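PDB 6ZM9: Chains: A from Unidentified, which acts as a phage-encoded S-adenosylmethionine (SAM) lyase, breaking SAM down to 5'-methylthioadenosine, probably as a trimer. Local coordinates for residues Arg14-Asn20 with Thr68-Ile74; Asp35-Ile39 with Glu97-Phe102. One frame throughout, in Å; residues are numbered along the deposited sequence. Where two conformers were deposited one is given.

Overall arrangement
Both contacts belong to one two-layer alpha/beta subunit, in which helices 29-43 and 84-101 lie against an antiparallel sheet. Contact 1 is the buried sheet layer: strands 11-21 and 66-77 joined by backbone hydrogen bonds, with polar groups gathered where the ligands bind. Contact 2 is the partly buried helix layer, where a few aliphatic contacts lie beside a cluster of acids toward the surface. Their centres are about 12 Å apart, and the layers meet directly: I74 CD1 lies 3.6 Å from L98 CD1 and 3.7 Å from T36 OG1, and V17 CG2 lies 4.1 Å from L98 CD1. Along the chain the segments alternate, strand, helix, strand, helix, so the two contacts interlock.

Contact 1 (Arg14-Asn20 with Thr68-Ile74). With PRO (proline), chain E; MTA (5'-deoxy-5'-methylthioadenosine), chain F.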
# COMPACT_ATOMS: atom_id res chain seq x y z
N ARG A 14 -8.39 -1.09 -4.94
CA ARG A 14 -8.16 -0.55 -3.61
C ARG A 14 -9.41 0.21 -3.19
O ARG A 14 -9.98 0.97 -3.98
CB ARG A 14 -6.98 0.44 -3.60
CG ARG A 14 -5.65 -0.14 -4.00
CD ARG A 14 -4.50 0.72 -3.46
NE ARG A 14 -4.40 2.03 -4.10
CZ ARG A 14 -3.59 3.00 -3.70
NH1 ARG A 14 -2.79 2.83 -2.65
NH2 ARG A 14 -3.57 4.15 -4.36
N ILE A 15 -9.85 -0.00 -1.96
CA ILE A 15 -11.01 0.69 -1.40
C ILE A 15 -10.59 1.34 -0.09
O ILE A 15 -9.97 0.69 0.75
CB ILE A 15 -12.18 -0.29 -1.16
CG1 ILE A 15 -12.53 -1.05 -2.43
CG2 ILE A 15 -13.40 0.45 -0.61
CD1 ILE A 15 -13.60 -2.11 -2.22
N PHE A 16 -10.93 2.62 0.08
CA PHE A 16 -10.61 3.35 1.30
C PHE A 16 -11.89 3.63 2.07
O PHE A 16 -12.80 4.29 1.54
CB PHE A 16 -9.91 4.65 0.95
CG PHE A 16 -8.58 4.47 0.28
CD1 PHE A 16 -8.48 4.29 -1.09
CD2 PHE A 16 -7.43 4.46 1.04
CE1 PHE A 16 -7.23 4.14 -1.69
CE2 PHE A 16 -6.17 4.32 0.44
CZ PHE A 16 -6.07 4.16 -0.92
N VAL A 17 -11.95 3.14 3.32
CA VAL A 17 -13.13 3.25 4.18
C VAL A 17 -12.70 3.84 5.51
O VAL A 17 -11.87 3.25 6.21
CB VAL A 17 -13.79 1.88 4.45
CG1 VAL A 17 -15.11 2.07 5.19
CG2 VAL A 17 -14.00 1.07 3.18
N GLY A 18 -13.30 4.97 5.89
CA GLY A 18 -13.05 5.55 7.19
C GLY A 18 -13.85 4.90 8.31
O GLY A 18 -14.85 4.22 8.10
N LEU A 19 -13.38 5.14 9.55
CA LEU A 19 -13.93 4.50 10.74
C LEU A 19 -14.53 5.51 11.71
O LEU A 19 -15.08 5.10 12.75
CB LEU A 19 -12.87 3.65 11.44
CG LEU A 19 -12.30 2.54 10.55
CD1 LEU A 19 -11.16 1.86 11.26
CD2 LEU A 19 -13.35 1.53 10.13
N ASN A 20 -14.45 6.80 11.41
CA ASN A 20 -15.19 7.81 12.13
C ASN A 20 -16.56 7.97 11.49
O ASN A 20 -16.72 7.79 10.28
CB ASN A 20 -14.53 9.18 11.99
CG ASN A 20 -13.60 9.54 13.13
OD1 ASN A 20 -12.95 8.68 13.73
ND2 ASN A 20 -13.48 10.84 13.39
N THR A 68 -9.48 13.84 11.10
CA THR A 68 -8.42 12.85 11.18
C THR A 68 -9.00 11.62 11.89
O THR A 68 -9.55 11.73 12.99
CB THR A 68 -7.20 13.40 11.93
OG1 THR A 68 -6.73 14.60 11.29
CG2 THR A 68 -6.06 12.42 11.91
N GLU A 69 -8.86 10.45 11.27
CA GLU A 69 -9.55 9.26 11.73
C GLU A 69 -8.67 8.04 11.50
O GLU A 69 -7.67 8.08 10.79
CB GLU A 69 -10.87 9.06 10.95
CG GLU A 69 -10.67 8.92 9.44
CD GLU A 69 -11.96 8.70 8.64
OE1 GLU A 69 -13.05 8.56 9.24
OE2 GLU A 69 -11.87 8.67 7.40
N ASN A 70 -9.06 6.93 12.11
CA ASN A 70 -8.59 5.64 11.65
C ASN A 70 -9.35 5.27 10.39
O ASN A 70 -10.52 5.61 10.23
CB ASN A 70 -8.84 4.56 12.70
CG ASN A 70 -8.02 4.76 13.95
OD1 ASN A 70 -6.94 5.35 13.94
ND2 ASN A 70 -8.53 4.23 15.05
N SER A 71 -8.68 4.58 9.47
CA SER A 71 -9.33 4.13 8.25
C SER A 71 -8.72 2.81 7.82
O SER A 71 -7.77 2.30 8.42
CB SER A 71 -9.26 5.17 7.14
OG SER A 71 -7.92 5.41 6.75
N VAL A 72 -9.29 2.23 6.76
CA VAL A 72 -8.88 0.93 6.25
C VAL A 72 -8.69 1.06 4.75
O VAL A 72 -9.55 1.61 4.05
CB VAL A 72 -9.92 -0.17 6.54
CG1 VAL A 72 -9.44 -1.53 6.01
CG2 VAL A 72 -10.20 -0.24 8.02
N GLN A 73 -7.57 0.54 4.25
CA GLN A 73 -7.37 0.34 2.83
C GLN A 73 -7.54 -1.15 2.53
O GLN A 73 -6.77 -1.98 3.04
CB GLN A 73 -5.98 0.83 2.42
CG GLN A 73 -5.68 0.61 0.95
CD GLN A 73 -4.25 0.91 0.54
OE1 GLN A 73 -3.82 0.51 -0.53
NE2 GLN A 73 -3.54 1.67 1.36
N ILE A 74 -8.54 -1.48 1.72
CA ILE A 74 -8.79 -2.85 1.28
C ILE A 74 -8.08 -3.04 -0.05
O ILE A 74 -8.27 -2.25 -0.97
CB ILE A 74 -10.30 -3.11 1.12
CG1 ILE A 74 -11.07 -2.68 2.37
CG2 ILE A 74 -10.54 -4.60 0.79
CD1 ILE A 74 -12.59 -2.82 2.23
N PRO E . -15.18 9.07 7.78
CA PRO E . -15.92 10.26 8.22
C PRO E . -17.37 10.26 7.79
O PRO E . -18.23 10.86 8.46
CB PRO E . -15.18 11.39 7.51
CG PRO E . -14.52 10.68 6.31
CD PRO E . -14.73 9.23 6.39
OXT PRO E . -17.71 9.70 6.75
CS MTA F . -12.86 8.94 1.68
S5' MTA F . -12.60 9.27 3.39
C5' MTA F . -11.99 7.68 3.97
C4' MTA F . -10.48 7.50 3.94
O4' MTA F . -10.02 7.67 2.59
C2' MTA F . -8.28 8.35 4.09
O2' MTA F . -7.64 7.21 4.64
C3' MTA F . -9.65 8.49 4.76
O3' MTA F . -9.63 8.18 6.14
C1' MTA F . -8.67 8.11 2.62
N9 MTA F . -8.54 9.30 1.79
C8 MTA F . -9.44 10.31 1.60
N7 MTA F . -9.07 11.20 0.71
C5 MTA F . -7.84 10.74 0.27
C6 MTA F . -6.95 11.18 -0.73
N6 MTA F . -7.18 12.24 -1.52
N1 MTA F . -5.83 10.45 -0.94
C2 MTA F . -5.62 9.36 -0.19
N3 MTA F . -6.39 8.84 0.76
C4 MTA F . -7.49 9.57 0.95
O HOH W 1 -11.32 6.66 13.96
O HOH W 2 -11.82 12.58 15.15
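Strands 14-18 and 68-74 run antiparallel, axes approaching to 4.6 Å. Hydrogen-bonded pairs are I15-I74 (I15 N to I74 O 2.9 Å, I74 N to I15 O 2.8 Å) and V17-V72 (V17 N to V72 O 2.9 Å, V72 N to V17 O 2.8 Å); L19 N to N70 O, 3.0 Å, follows beyond the pairing. I15, V17, V72 and I74, CB-branched and apolar, suit the face covered by helices 29-43 and 84-101.

The other face carries F16, S71 and Q73, with G18 opposite S71. Q73 CG makes an off-centre CH-pi contact with F16. At G18 an ideal CB would clash with E69 OE2 at 2.2 Å.

E69 serves both ligands: OE1 accepts from N20 N (3.1 Å) and proline N (2.6 Å), OE2 from O3' of methylthioadenosine (2.6 Å). S71 OG and O2' of methylthioadenosine share a 2.8 Å hydrogen bond. This grip on the ribose diol makes the face of interior strands a nucleoside pocket, to which S50 and I77 of the second subunit add hydrogen bonds.

Contact 2 (Asp35-Ile39 with Glu97-Phe102); sequences DTIAI and ELREDF. With PO4 (phosphate ion), chain B.
The helix layer of this alpha/beta fold is joined where helix 29-43 passes the C-terminal end of helix 84-101. Segments 35-39 and 97-101 are regular alpha-helix (I39 N to D35 O 2.9 Å, D101 N to E97 O 2.8 Å); F102 (phi/psi -105/13°) is the first to leave it. The short axes approach to 11.0 Å and cross at 132°, with T36-L98 (CA-CA 7.6 Å) and I39-E97 (7.9 Å) nearest.

Between them lies a small, mixed contact: L98 and I39 (both m, t) bring CD2 and CD1 to 4.1 Å, the one apolar pair; L98 CD2 lies 3.8 Å from T36 OG1 and 3.7 Å from D35 OD2, and I39 CD1 3.8 Å from E97 CG. T36, small enough to sit beside L98, bonds its hydroxyl to V32 O.

Toward the surface, D35 (chi1 t) and D101 (chi1 m) bring their OD2 atoms to 2.5 Å, so one acid probably holds a proton; within helix 84-101, E97 OE2 and D101 OD1 are also 2.5 Å apart. F102 CE2 lies 3.5 Å from D35 OD2, and its ring meets Y27 edge-to-face. L98 and T36 touch I74 of the sheet, as in a two-layer alpha/beta sandwich.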
# COMPACT_ATOMS: atom_id res chain seq x y z
N ASP A 35 -17.38 -7.42 7.60
CA ASP A 35 -18.44 -6.97 6.70
C ASP A 35 -18.07 -7.25 5.25
O ASP A 35 -18.93 -7.66 4.46
CB ASP A 35 -18.74 -5.49 6.93
CG ASP A 35 -20.09 -5.07 6.42
OD1 ASP A 35 -21.08 -5.77 6.69
OD2 ASP A 35 -20.17 -4.01 5.76
N THR A 36 -16.79 -7.05 4.89
CA THR A 36 -16.34 -7.33 3.54
C THR A 36 -16.49 -8.81 3.21
O THR A 36 -16.95 -9.16 2.11
CB THR A 36 -14.89 -6.87 3.35
OG1 THR A 36 -14.81 -5.45 3.52
CG2 THR A 36 -14.37 -7.22 1.97
N ILE A 37 -16.11 -9.70 4.13
CA ILE A 37 -16.27 -11.13 3.90
C ILE A 37 -17.73 -11.46 3.63
O ILE A 37 -18.07 -12.20 2.69
CB ILE A 37 -15.75 -11.95 5.10
CG1 ILE A 37 -14.23 -11.87 5.21
CG2 ILE A 37 -16.22 -13.42 4.99
CD1 ILE A 37 -13.70 -12.40 6.53
N ALA A 38 -18.63 -10.91 4.45
CA ALA A 38 -20.05 -11.19 4.31
C ALA A 38 -20.60 -10.69 2.97
O ALA A 38 -21.36 -11.40 2.32
CB ALA A 38 -20.80 -10.54 5.48
N ILE A 39 -20.21 -9.49 2.56
CA ILE A 39 -20.70 -8.95 1.30
C ILE A 39 -20.20 -9.78 0.13
O ILE A 39 -20.95 -10.12 -0.79
CB ILE A 39 -20.26 -7.48 1.16
CG1 ILE A 39 -20.98 -6.58 2.16
CG2 ILE A 39 -20.51 -7.00 -0.25
CD1 ILE A 39 -20.31 -5.25 2.39
N GLU A 97 -21.89 -0.73 -0.67
CA GLU A 97 -22.46 -1.30 0.55
C GLU A 97 -21.62 -0.94 1.77
O GLU A 97 -22.17 -0.68 2.85
CB GLU A 97 -22.64 -2.80 0.42
CG GLU A 97 -23.46 -3.37 1.58
CD GLU A 97 -24.90 -2.83 1.64
OE1 GLU A 97 -25.59 -2.90 0.61
OE2 GLU A 97 -25.33 -2.33 2.72
N LEU A 98 -20.28 -0.92 1.64
CA LEU A 98 -19.45 -0.49 2.76
C LEU A 98 -19.77 0.95 3.17
O LEU A 98 -19.79 1.26 4.36
CB LEU A 98 -17.97 -0.61 2.39
CG LEU A 98 -17.44 -2.04 2.33
CD1 LEU A 98 -16.08 -2.06 1.66
CD2 LEU A 98 -17.39 -2.72 3.69
N ARG A 99 -20.03 1.83 2.19
CA ARG A 99 -20.37 3.20 2.54
C ARG A 99 -21.61 3.25 3.42
O ARG A 99 -21.65 3.96 4.42
CB ARG A 99 -20.59 4.06 1.29
CG ARG A 99 -20.74 5.55 1.64
CD ARG A 99 -21.80 6.30 0.86
NE ARG A 99 -23.13 5.69 0.96
CZ ARG A 99 -23.97 5.80 1.99
NH1 ARG A 99 -23.65 6.50 3.08
NH2 ARG A 99 -25.14 5.18 1.93
N GLU A 100 -22.66 2.51 3.03
CA GLU A 100 -23.88 2.46 3.82
C GLU A 100 -23.61 1.84 5.19
O GLU A 100 -24.04 2.36 6.23
CB GLU A 100 -24.93 1.64 3.09
CG GLU A 100 -26.15 1.35 3.98
CD GLU A 100 -27.25 0.54 3.32
OE1 GLU A 100 -27.42 0.64 2.10
OE2 GLU A 100 -27.97 -0.20 4.03
N ASP A 101 -22.93 0.69 5.20
CA ASP A 101 -22.81 -0.08 6.43
C ASP A 101 -22.04 0.68 7.50
O ASP A 101 -22.27 0.48 8.70
CB ASP A 101 -22.13 -1.42 6.16
CG ASP A 101 -22.94 -2.32 5.24
OD1 ASP A 101 -24.04 -1.94 4.81
OD2 ASP A 101 -22.44 -3.42 4.94
N PHE A 102 -21.10 1.52 7.09
CA PHE A 102 -20.28 2.30 8.01
C PHE A 102 -20.70 3.76 8.06
O PHE A 102 -20.01 4.57 8.68
CB PHE A 102 -18.80 2.04 7.74
CG PHE A 102 -18.42 0.62 8.04
CD1 PHE A 102 -18.33 0.20 9.35
CD2 PHE A 102 -18.32 -0.32 7.04
CE1 PHE A 102 -18.05 -1.11 9.66
CE2 PHE A 102 -18.05 -1.66 7.35
CZ PHE A 102 -17.91 -2.04 8.66
P PO4 B . -26.49 5.45 5.42
O1 PO4 B . -25.79 6.77 5.17
O2 PO4 B . -27.83 5.82 6.04
O3 PO4 B . -26.68 4.74 4.11
O4 PO4 B . -25.67 4.59 6.36